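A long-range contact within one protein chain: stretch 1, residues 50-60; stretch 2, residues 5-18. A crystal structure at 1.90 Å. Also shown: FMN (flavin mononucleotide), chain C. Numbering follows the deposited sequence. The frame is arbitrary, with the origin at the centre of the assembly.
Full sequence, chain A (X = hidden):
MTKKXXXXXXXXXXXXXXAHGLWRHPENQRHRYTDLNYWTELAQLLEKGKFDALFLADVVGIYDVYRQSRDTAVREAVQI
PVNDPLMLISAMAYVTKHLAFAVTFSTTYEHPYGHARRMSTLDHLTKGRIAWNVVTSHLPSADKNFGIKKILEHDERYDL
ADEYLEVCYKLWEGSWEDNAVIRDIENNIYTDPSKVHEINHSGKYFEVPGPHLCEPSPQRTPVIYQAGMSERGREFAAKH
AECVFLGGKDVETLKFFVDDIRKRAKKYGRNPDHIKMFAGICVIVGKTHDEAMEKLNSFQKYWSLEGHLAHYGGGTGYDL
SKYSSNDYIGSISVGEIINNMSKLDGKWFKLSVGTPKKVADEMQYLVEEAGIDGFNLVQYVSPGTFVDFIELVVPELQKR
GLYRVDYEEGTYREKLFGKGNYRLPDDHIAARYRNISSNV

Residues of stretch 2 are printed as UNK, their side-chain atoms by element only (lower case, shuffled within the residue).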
ATOM      1  N   LYS A  50      -9.184  11.340 -11.113  1.00 19.25           N
ATOM      2  CA  LYS A  50     -10.180  10.534 -10.344  1.00 13.01           C
ATOM      3  C   LYS A  50      -9.627   9.276  -9.663  1.00 17.25           C
ATOM      4  O   LYS A  50     -10.389   8.343  -9.394  1.00 18.19           O
ATOM      5  CB  LYS A  50     -11.450  10.176 -11.176  1.00 18.56           C
ATOM      6  CG  LYS A  50     -11.932  11.308 -12.065  1.00 21.34           C
ATOM      7  CD  LYS A  50     -12.525  12.442 -11.262  1.00 23.28           C
ATOM      8  CE  LYS A  50     -12.866  13.605 -12.202  1.00 26.25           C
ATOM      9  NZ  LYS A  50     -13.446  14.712 -11.412  1.00 24.57           N
ATOM     10  N   PHE A  51      -8.326   9.247  -9.379  1.00 13.84           N
ATOM     11  CA  PHE A  51      -7.749   8.098  -8.689  1.00 14.73           C
ATOM     12  C   PHE A  51      -8.462   7.836  -7.350  1.00 14.27           C
ATOM     13  O   PHE A  51      -8.786   8.774  -6.667  1.00 16.51           O
ATOM     14  CB  PHE A  51      -6.252   8.360  -8.410  1.00 11.84           C
ATOM     15  CG  PHE A  51      -5.326   7.938  -9.538  1.00 19.96           C
ATOM     16  CD1 PHE A  51      -5.449   8.492 -10.815  1.00 27.01           C
ATOM     17  CD2 PHE A  51      -4.315   7.009  -9.313  1.00 16.79           C
ATOM     18  CE1 PHE A  51      -4.584   8.110 -11.851  1.00 28.52           C
ATOM     19  CE2 PHE A  51      -3.430   6.649 -10.323  1.00 14.89           C
ATOM     20  CZ  PHE A  51      -3.563   7.212 -11.594  1.00 20.98           C
ATOM     21  N   ASP A  52      -8.671   6.577  -6.968  1.00 14.62           N
ATOM     22  CA  ASP A  52      -9.116   6.269  -5.597  1.00 15.77           C
ATOM     23  C   ASP A  52      -8.168   6.832  -4.526  1.00 22.94           C
ATOM     24  O   ASP A  52      -8.604   7.480  -3.557  1.00 17.37           O
ATOM     25  CB  ASP A  52      -9.155   4.767  -5.325  1.00 13.45           C
ATOM     26  CG  ASP A  52     -10.319   4.049  -6.000  1.00 20.34           C
ATOM     27  OD1 ASP A  52     -10.587   4.322  -7.181  1.00 30.49           O
ATOM     28  OD2 ASP A  52     -10.893   3.132  -5.382  1.00 21.72           O
ATOM     29  N   ALA A  53      -6.885   6.527  -4.672  1.00 16.46           N
ATOM     30  CA  ALA A  53      -5.944   6.820  -3.577  1.00 16.69           C
ATOM     31  C   ALA A  53      -4.504   6.965  -4.042  1.00 21.20           C
ATOM     32  O   ALA A  53      -4.122   6.529  -5.164  1.00 15.61           O
ATOM     33  CB  ALA A  53      -6.062   5.736  -2.467  1.00 10.49           C
ATOM     34  N   LEU A  54      -3.719   7.583  -3.165  1.00 13.05           N
ATOM     35  CA  LEU A  54      -2.273   7.564  -3.228  1.00 13.95           C
ATOM     36  C   LEU A  54      -1.834   6.489  -2.255  1.00 12.79           C
ATOM     37  O   LEU A  54      -2.170   6.585  -1.066  1.00 15.29           O
ATOM     38  CB  LEU A  54      -1.749   8.910  -2.733  1.00  9.99           C
ATOM     39  CG  LEU A  54      -0.344   9.405  -3.094  1.00 25.51           C
ATOM     40  CD1 LEU A  54       0.429   9.938  -1.968  1.00 24.76           C
ATOM     41  CD2 LEU A  54       0.486   8.652  -4.151  1.00 11.13           C
ATOM     42  N   PHE A  55      -1.087   5.490  -2.739  1.00 12.59           N
ATOM     43  CA  PHE A  55      -0.662   4.352  -1.904  1.00 15.17           C
ATOM     44  C   PHE A  55       0.835   4.512  -1.653  1.00 12.09           C
ATOM     45  O   PHE A  55       1.643   4.442  -2.587  1.00 15.27           O
ATOM     46  CB  PHE A  55      -0.993   3.005  -2.614  1.00 15.72           C
ATOM     47  CG  PHE A  55      -0.713   1.759  -1.786  1.00 15.91           C
ATOM     48  CD1 PHE A  55      -1.742   0.878  -1.475  1.00 30.73           C
ATOM     49  CD2 PHE A  55       0.568   1.448  -1.343  1.00 38.11           C
ATOM     50  CE1 PHE A  55      -1.496  -0.307  -0.719  1.00 23.37           C
ATOM     51  CE2 PHE A  55       0.822   0.271  -0.555  1.00 35.11           C
ATOM     52  CZ  PHE A  55      -0.209  -0.603  -0.267  1.00 17.31           C
ATOM     53  N   LEU A  56       1.192   4.780  -0.408  1.00 10.42           N
ATOM     54  CA  LEU A  56       2.596   5.032  -0.058  1.00 15.51           C
ATOM     55  C   LEU A  56       3.218   3.787   0.580  1.00  9.94           C
ATOM     56  O   LEU A  56       2.776   3.329   1.643  1.00 16.87           O
ATOM     57  CB  LEU A  56       2.710   6.238   0.883  1.00 18.00           C
ATOM     58  CG  LEU A  56       2.441   7.575   0.210  1.00 17.98           C
ATOM     59  CD1 LEU A  56       1.837   8.548   1.251  1.00 14.21           C
ATOM     60  CD2 LEU A  56       3.721   8.075  -0.412  1.00 15.98           C
ATOM     61  N   ALA A  57       4.210   3.245  -0.096  1.00 15.35           N
ATOM     62  CA  ALA A  57       5.099   2.223   0.484  1.00 17.48           C
ATOM     63  C   ALA A  57       5.999   2.877   1.547  1.00 17.12           C
ATOM     64  O   ALA A  57       6.061   4.126   1.674  1.00 14.97           O
ATOM     65  CB  ALA A  57       5.952   1.578  -0.619  1.00 17.29           C
ATOM     66  N   ASP A  58       6.676   2.046   2.327  1.00 10.75           N
ATOM     67  CA  ASP A  58       7.646   2.531   3.293  1.00 14.68           C
ATOM     68  C   ASP A  58       8.578   1.430   3.732  1.00 15.70           C
ATOM     69  O   ASP A  58       8.219   0.239   3.708  1.00 15.55           O
ATOM     70  CB  ASP A  58       6.973   3.047   4.567  1.00 13.35           C
ATOM     71  CG  ASP A  58       7.919   3.880   5.420  1.00 20.17           C
ATOM     72  OD1 ASP A  58       8.809   4.599   4.852  1.00 17.50           O
ATOM     73  OD2 ASP A  58       7.759   3.822   6.661  1.00 22.18           O
ATOM     74  N   VAL A  59       9.764   1.836   4.165  1.00 16.90           N
ATOM     75  CA  VAL A  59      10.686   0.920   4.863  1.00 21.86           C
ATOM     76  C   VAL A  59      11.388   1.752   5.937  1.00 18.25           C
ATOM     77  O   VAL A  59      11.624   2.962   5.749  1.00 17.45           O
ATOM     78  CB  VAL A  59      11.800   0.290   3.907  1.00 25.38           C
ATOM     79  CG1 VAL A  59      11.204  -0.598   2.811  1.00 25.29           C
ATOM     80  CG2 VAL A  59      12.765   1.376   3.338  1.00 25.29           C
ATOM     81  N   VAL A  60      11.699   1.112   7.051  1.00 17.44           N
ATOM     82  CA  VAL A  60      12.549   1.696   8.083  1.00 21.97           C
ATOM     83  C   VAL A  60      13.893   0.942   8.155  1.00 28.39           C
ATOM     84  O   VAL A  60      14.746   1.257   8.991  1.00 25.54           O
ATOM     85  CB  VAL A  60      11.865   1.747   9.490  1.00 23.47           C
ATOM     86  CG1 VAL A  60      10.852   2.916   9.577  1.00 25.41           C
ATOM     87  CG2 VAL A  60      11.197   0.419   9.860  1.00 25.87           C
ATOM     88  N   UNK A   5     -13.183  -0.168 -12.063  1.00 17.41           N
ATOM     89  CA  UNK A   5     -11.834  -0.552 -11.612  1.00 17.25           C
ATOM     90  C   UNK A   5     -11.295   0.508 -10.652  1.00 20.05           C
ATOM     91  O   UNK A   5     -11.256   1.695 -11.004  1.00 15.22           O
ATOM     92  c   UNK A   5     -10.883  -0.718 -12.810  1.00 22.44           C
ATOM     93  c   UNK A   5     -11.455  -1.769 -13.810  1.00 25.14           C
ATOM     94  c   UNK A   5      -9.438  -1.062 -12.354  1.00 21.18           C
ATOM     95  c   UNK A   5     -10.668  -1.862 -15.128  1.00 18.02           C
ATOM     96  N   UNK A   6     -10.934   0.077  -9.443  1.00 17.67           N
ATOM     97  CA  UNK A   6     -10.266   0.970  -8.486  1.00 19.38           C
ATOM     98  C   UNK A   6      -8.790   1.195  -8.892  1.00 22.69           C
ATOM     99  O   UNK A   6      -8.066   0.257  -9.204  1.00 17.71           O
ATOM    100  n   UNK A   6     -13.821  -0.364  -5.968  1.00 23.74           N
ATOM    101  c   UNK A   6     -10.396   0.442  -7.041  1.00 15.33           C
ATOM    102  c   UNK A   6     -12.625  -0.782  -6.502  1.00 23.74           C
ATOM    103  c   UNK A   6     -11.812   0.300  -6.563  1.00 22.68           C
ATOM    104  n   UNK A   6     -12.527   1.346  -6.006  1.00 17.57           N
ATOM    105  c   UNK A   6     -13.735   0.921  -5.674  1.00 32.68           C
ATOM    106  N   UNK A   7      -8.333   2.443  -8.915  1.00 17.01           N
ATOM    107  CA  UNK A   7      -6.949   2.691  -9.255  1.00 13.98           C
ATOM    108  C   UNK A   7      -6.265   3.535  -8.188  1.00 21.40           C
ATOM    109  O   UNK A   7      -6.736   4.636  -7.856  1.00 20.36           O
ATOM    110  c   UNK A   7      -7.240   2.290 -11.745  1.00 21.81           C
ATOM    111  c   UNK A   7      -6.801   3.315 -10.664  1.00 20.51           C
ATOM    112  c   UNK A   7      -5.348   3.713 -10.942  1.00 17.61           C
ATOM    113  c   UNK A   7      -7.513   2.873 -13.069  1.00 44.35           C
ATOM    114  N   UNK A   8      -5.159   3.005  -7.667  1.00 17.44           N
ATOM    115  CA  UNK A   8      -4.275   3.724  -6.752  1.00 14.53           C
ATOM    116  C   UNK A   8      -2.947   4.099  -7.420  1.00 14.03           C
ATOM    117  O   UNK A   8      -2.426   3.337  -8.241  1.00 16.33           O
ATOM    118  c   UNK A   8      -3.927   2.862  -5.547  1.00 13.49           C
ATOM    119  n   UNK A   8      -4.981   1.341  -4.018  1.00 15.88           N
ATOM    120  o   UNK A   8      -6.174   3.101  -4.767  1.00 17.33           O
ATOM    121  c   UNK A   8      -5.129   2.444  -4.748  1.00 17.20           C
ATOM    122  N   UNK A   9      -2.403   5.241  -7.027  1.00 16.53           N
ATOM    123  CA  UNK A   9      -1.096   5.707  -7.465  1.00 15.37           C
ATOM    124  C   UNK A   9      -0.071   5.151  -6.503  1.00 12.02           C
ATOM    125  O   UNK A   9      -0.160   5.397  -5.302  1.00 15.54           O
ATOM    126  c   UNK A   9      -1.088   7.213  -7.453  1.00  9.56           C
ATOM    127  N   UNK A  10       0.872   4.370  -7.005  1.00 14.22           N
ATOM    128  CA  UNK A  10       1.884   3.736  -6.158  1.00 10.94           C
ATOM    129  C   UNK A  10       3.099   4.656  -5.983  1.00 19.82           C
ATOM    130  O   UNK A  10       3.764   5.075  -6.961  1.00 16.50           O
ATOM    131  c   UNK A  10       3.044   1.511  -5.783  1.00 16.34           C
ATOM    132  c   UNK A  10       2.320   2.396  -6.738  1.00 10.36           C
ATOM    133  c   UNK A  10       4.377  -0.237  -4.043  1.00 14.92           C
ATOM    134  c   UNK A  10       3.287   0.527  -3.585  1.00 21.34           C
ATOM    135  c   UNK A  10       4.148   0.768  -6.217  1.00 14.74           C
ATOM    136  c   UNK A  10       2.616   1.370  -4.467  1.00 20.74           C
ATOM    137  c   UNK A  10       4.809  -0.107  -5.331  1.00 13.89           C
ATOM    138  N   UNK A  11       3.408   4.947  -4.729  1.00 11.41           N
ATOM    139  CA  UNK A  11       4.421   5.973  -4.444  1.00 11.76           C
ATOM    140  C   UNK A  11       5.222   5.609  -3.196  1.00 12.58           C
ATOM    141  O   UNK A  11       4.880   4.682  -2.476  1.00 12.77           O
ATOM    142  o   UNK A  11       6.638   8.158  -5.132  1.00 16.70           O
ATOM    143  o   UNK A  11       5.430   9.523  -6.264  1.00 15.87           O
ATOM    144  c   UNK A  11       5.580   8.760  -5.309  1.00 20.14           C
ATOM    145  c   UNK A  11       4.459   8.608  -4.247  1.00 26.59           C
ATOM    146  c   UNK A  11       3.675   7.331  -4.297  1.00 16.84           C
ATOM    147  N   UNK A  12       6.306   6.339  -2.958  1.00 16.95           N
ATOM    148  CA  UNK A  12       7.094   6.201  -1.742  1.00 15.91           C
ATOM    149  C   UNK A  12       7.844   7.513  -1.534  1.00 17.23           C
ATOM    150  O   UNK A  12       8.340   8.115  -2.501  1.00 13.78           O
ATOM    151  c   UNK A  12       8.795   4.675  -0.483  1.00 11.38           C
ATOM    152  c   UNK A  12      10.760   3.250   0.810  1.00 15.09           C
ATOM    153  c   UNK A  12       8.102   5.018  -1.834  1.00 11.20           C
ATOM    154  s   UNK A  12       9.660   3.089  -0.585  1.00 14.70           S
ATOM    155  N   UNK A  13       7.978   7.899  -0.256  1.00 14.51           N
ATOM    156  CA  UNK A  13       8.628   9.147   0.130  1.00 13.82           C
ATOM    157  C   UNK A  13      10.178   8.954   0.083  1.00 16.26           C
ATOM    158  O   UNK A  13      10.853   8.977   1.119  1.00 15.32           O
ATOM    159  n   UNK A  13       9.084  11.713   0.928  1.00  8.23           N
ATOM    160  o   UNK A  13       8.027  11.474   2.930  1.00 18.54           O
ATOM    161  c   UNK A  13       8.439  10.986   1.863  1.00 20.04           C
ATOM    162  c   UNK A  13       8.171   9.545   1.541  1.00 15.88           C
ATOM    163  N   UNK A  14      10.712   8.768  -1.116  1.00 10.32           N
ATOM    164  CA  UNK A  14      12.152   8.545  -1.311  1.00 14.04           C
ATOM    165  C   UNK A  14      12.483   8.844  -2.750  1.00 19.93           C
ATOM    166  O   UNK A  14      11.609   9.250  -3.502  1.00 14.60           O
ATOM    167  s   UNK A  14      11.843   5.779  -2.031  1.00 17.01           S
ATOM    168  c   UNK A  14      12.564   7.105  -0.959  1.00 14.22           C
ATOM    169  N   UNK A  15      13.717   8.557  -3.154  1.00 14.12           N
ATOM    170  CA  UNK A  15      14.140   8.807  -4.531  1.00 11.51           C
ATOM    171  C   UNK A  15      13.849   7.596  -5.419  1.00 14.01           C
ATOM    172  O   UNK A  15      12.945   7.673  -6.286  1.00 13.96           O
ATOM    173  c   UNK A  15      15.883  10.479  -3.740  1.00 14.62           C
ATOM    174  c   UNK A  15      15.637   9.237  -4.609  1.00 17.54           C
ATOM    175  c   UNK A  15      16.103   9.398  -6.076  1.00 12.95           C
ATOM    176  N   UNK A  16      14.579   6.497  -5.219  1.00 14.01           N
ATOM    177  CA  UNK A  16      14.405   5.298  -6.052  1.00 11.72           C
ATOM    178  C   UNK A  16      13.490   4.348  -5.319  1.00 19.62           C
ATOM    179  O   UNK A  16      13.851   3.826  -4.273  1.00 15.42           O
ATOM    180  N   UNK A  17      12.292   4.142  -5.873  1.00 15.52           N
ATOM    181  CA  UNK A  17      11.284   3.261  -5.290  1.00 17.56           C
ATOM    182  C   UNK A  17      11.309   1.847  -5.950  1.00 13.91           C
ATOM    183  O   UNK A  17      11.825   0.894  -5.363  1.00 15.98           O
ATOM    184  c   UNK A  17       8.776   3.113  -4.831  1.00 18.75           C
ATOM    185  n   UNK A  17       7.450   3.413  -5.088  1.00 14.41           N
ATOM    186  c   UNK A  17       8.764   2.045  -3.994  1.00 11.72           C
ATOM    187  c   UNK A  17       6.675   2.549  -4.448  1.00 12.18           C
ATOM    188  c   UNK A  17       9.906   3.926  -5.403  1.00 20.88           C
ATOM    189  n   UNK A  17       7.447   1.703  -3.789  1.00 17.98           N
ATOM    190  N   UNK A  18      10.783   1.737  -7.171  1.00 14.80           N
ATOM    191  CA  UNK A  18      10.733   0.455  -7.901  1.00 23.16           C
ATOM    192  C   UNK A  18      11.637   0.470  -9.157  1.00 21.60           C
ATOM    193  O   UNK A  18      12.406  -0.470  -9.353  1.00 18.92           O
ATOM    194  c   UNK A  18       8.334  -0.058  -7.120  1.00 17.36           C
ATOM    195  c   UNK A  18       9.282  -1.254  -9.166  1.00 16.84           C
ATOM    196  c   UNK A  18       8.752  -1.117  -6.056  1.00 18.70           C
ATOM    197  c   UNK A  18       9.279   0.056  -8.332  1.00 18.76           C
TER
HETATM  198  N1  FMN C 441       7.164  -4.444   2.716  1.00 55.89           N
HETATM  199  C2  FMN C 441       7.513  -3.260   3.272  1.00 87.73           C
HETATM  200  O2  FMN C 441       8.238  -3.280   4.309  1.00 53.32           O
HETATM  201  N3  FMN C 441       7.063  -2.103   2.685  1.00 53.06           N
HETATM  202  C4  FMN C 441       6.270  -2.124   1.567  1.00 58.29           C
HETATM  203  O4  FMN C 441       5.865  -1.058   1.057  1.00 56.77           O
HETATM  204  C4A FMN C 441       5.899  -3.350   0.994  1.00 44.69           C
HETATM  205  N5  FMN C 441       5.106  -3.445  -0.116  1.00 53.21           N
HETATM  206  C5A FMN C 441       4.794  -4.675  -0.636  1.00 66.26           C
HETATM  207  C6  FMN C 441       3.990  -4.812  -1.784  1.00 52.67           C
HETATM  208  C7  FMN C 441       3.670  -6.085  -2.295  1.00 41.13           C
HETATM  209  C7M FMN C 441       2.810  -6.250  -3.530  1.00 65.89           C
HETATM  210  C8  FMN C 441       4.145  -7.223  -1.659  1.00 62.37           C
HETATM  211  C8M FMN C 441       3.812  -8.596  -2.199  1.00 56.28           C
HETATM  212  C9  FMN C 441       4.949  -7.104  -0.519  1.00 40.44           C
HETATM  213  C9A FMN C 441       5.281  -5.839  -0.002  1.00 71.07           C
HETATM  214  N10 FMN C 441       6.062  -5.728   1.104  1.00 83.50           N
HETATM  215  C10 FMN C 441       6.380  -4.515   1.602  1.00 70.05           C
HETATM  216  C1' FMN C 441       6.590  -6.919   1.802  1.00 64.74           C
HETATM  217  C2' FMN C 441       5.688  -7.258   3.001  1.00 60.62           C
HETATM  218  O2' FMN C 441       4.637  -6.301   3.138  1.00 43.14           O
HETATM  219  C3' FMN C 441       6.402  -7.369   4.359  1.00 60.97           C
HETATM  220  O3' FMN C 441       7.301  -6.268   4.619  1.00 46.02           O
HETATM  221  C4' FMN C 441       7.027  -8.760   4.605  1.00 72.58           C
HETATM  222  O4' FMN C 441       8.403  -8.669   4.985  1.00 84.09           O
HETATM  223  C5' FMN C 441       6.923  -9.729   3.422  1.00 65.18           C
HETATM  224  O5' FMN C 441       5.706 -10.433   3.635  1.00 47.04           O
HETATM  225  P   FMN C 441       5.472 -11.952   3.168  1.00 51.81           P
HETATM  226  O1P FMN C 441       6.782 -12.656   3.478  1.00 71.81           O
HETATM  227  O2P FMN C 441       4.295 -12.368   4.000  1.00 30.75           O
HETATM  228  O3P FMN C 441       5.240 -11.903   1.669  1.00 63.87           O
HETATM  229  O   HOH W   1      -8.581   2.067  -3.883  1.00 18.16           O
HETATM  230  O   HOH W   2       6.845   6.507   1.982  1.00 20.99           O

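Position 5 has four carbons, forked at the first, one arm two carbons long, and its end leads away from stretch 1: Ile5.

Position 6 has one carbon and then a five-membered ring with two nitrogens, one of which comes 2.5 Å from Asp52 OD2 at the ring edge, the pattern of His6. His6 ND1 gives that oxygen a very short hydrogen bond.

Position 7 repeats the four-carbon fork. One arm lies over the face of the Phe51 ring, making this Ile7, with CG2 4.0 Å from the centroid of the Phe51 ring. The backbone bonds to Asp52 here are weak.

At position 8 two carbons end in one oxygen and one nitrogen, the oxygen 3.5 Å from Asp52 CB, so this is Asn8. Water 1 donates to both Asn8 OD1 and Asp52 OD2, joining the two side chains.

Position 9 carries a single carbon, 3.7 Å from Phe51 CD2 and 3.9 Å from Leu54 CD2: Ala9, a small side chain between two large neighbours.

Position 10 bears one carbon and a six-carbon ring, one ring carbon 3.6 Å from Phe55 CD2, hence Phe10. The rings meet obliquely, with planes at 60°.

Position 11 shows three carbons, the last with two oxygens; its CB packs 3.5 Å from Leu54 CD2, while the chain's end leads away: Glu11. Glu11 OE1 takes a 2.9 Å hydrogen bond from the backbone N of position 12.

Position 12 is an unbranched run of two carbons, sulfur and carbon, reaching along stretch 1, the sulfur 4.0 Å from Ala57 CB and the last carbon 3.7 Å from Val59 CG2: Met12.

Position 13 has two carbons, the second with one oxygen and one nitrogen; its backbone N and Ala57 O share water 2. This is Asn13.

Position 14, one carbon and a sulfur, is Cys14; position 15, a carbon carrying two more, is Val15; position 16, with no side chain, is Gly16. None touches stretch 1.

Position 17 returns to a five-membered ring with two nitrogens, one 3.5 Å from Ala57 CB: His17. Position 18, a four-carbon fork out of reach, is Ile18.

The contact is a parallel strand pair. Ala9 N to Ala53 O (2.8 Å), Phe55 N to Ala9 O (2.7 Å), Glu11 N to Phe55 O (2.8 Å) and Ala57 N to Glu11 O (2.9 Å) form its ladder. Side chains alternate: Phe55 and Phe10 share one face, Leu54, Ala9, Leu56 and Glu11 the other. At one end, His6 and a shared water join the Asp52 carboxylate; beyond the ladder Asp58 O accepts from flavin N3 at 2.8 Å.

Stretch 2 (5-18) IHINAFEMNCVGHI
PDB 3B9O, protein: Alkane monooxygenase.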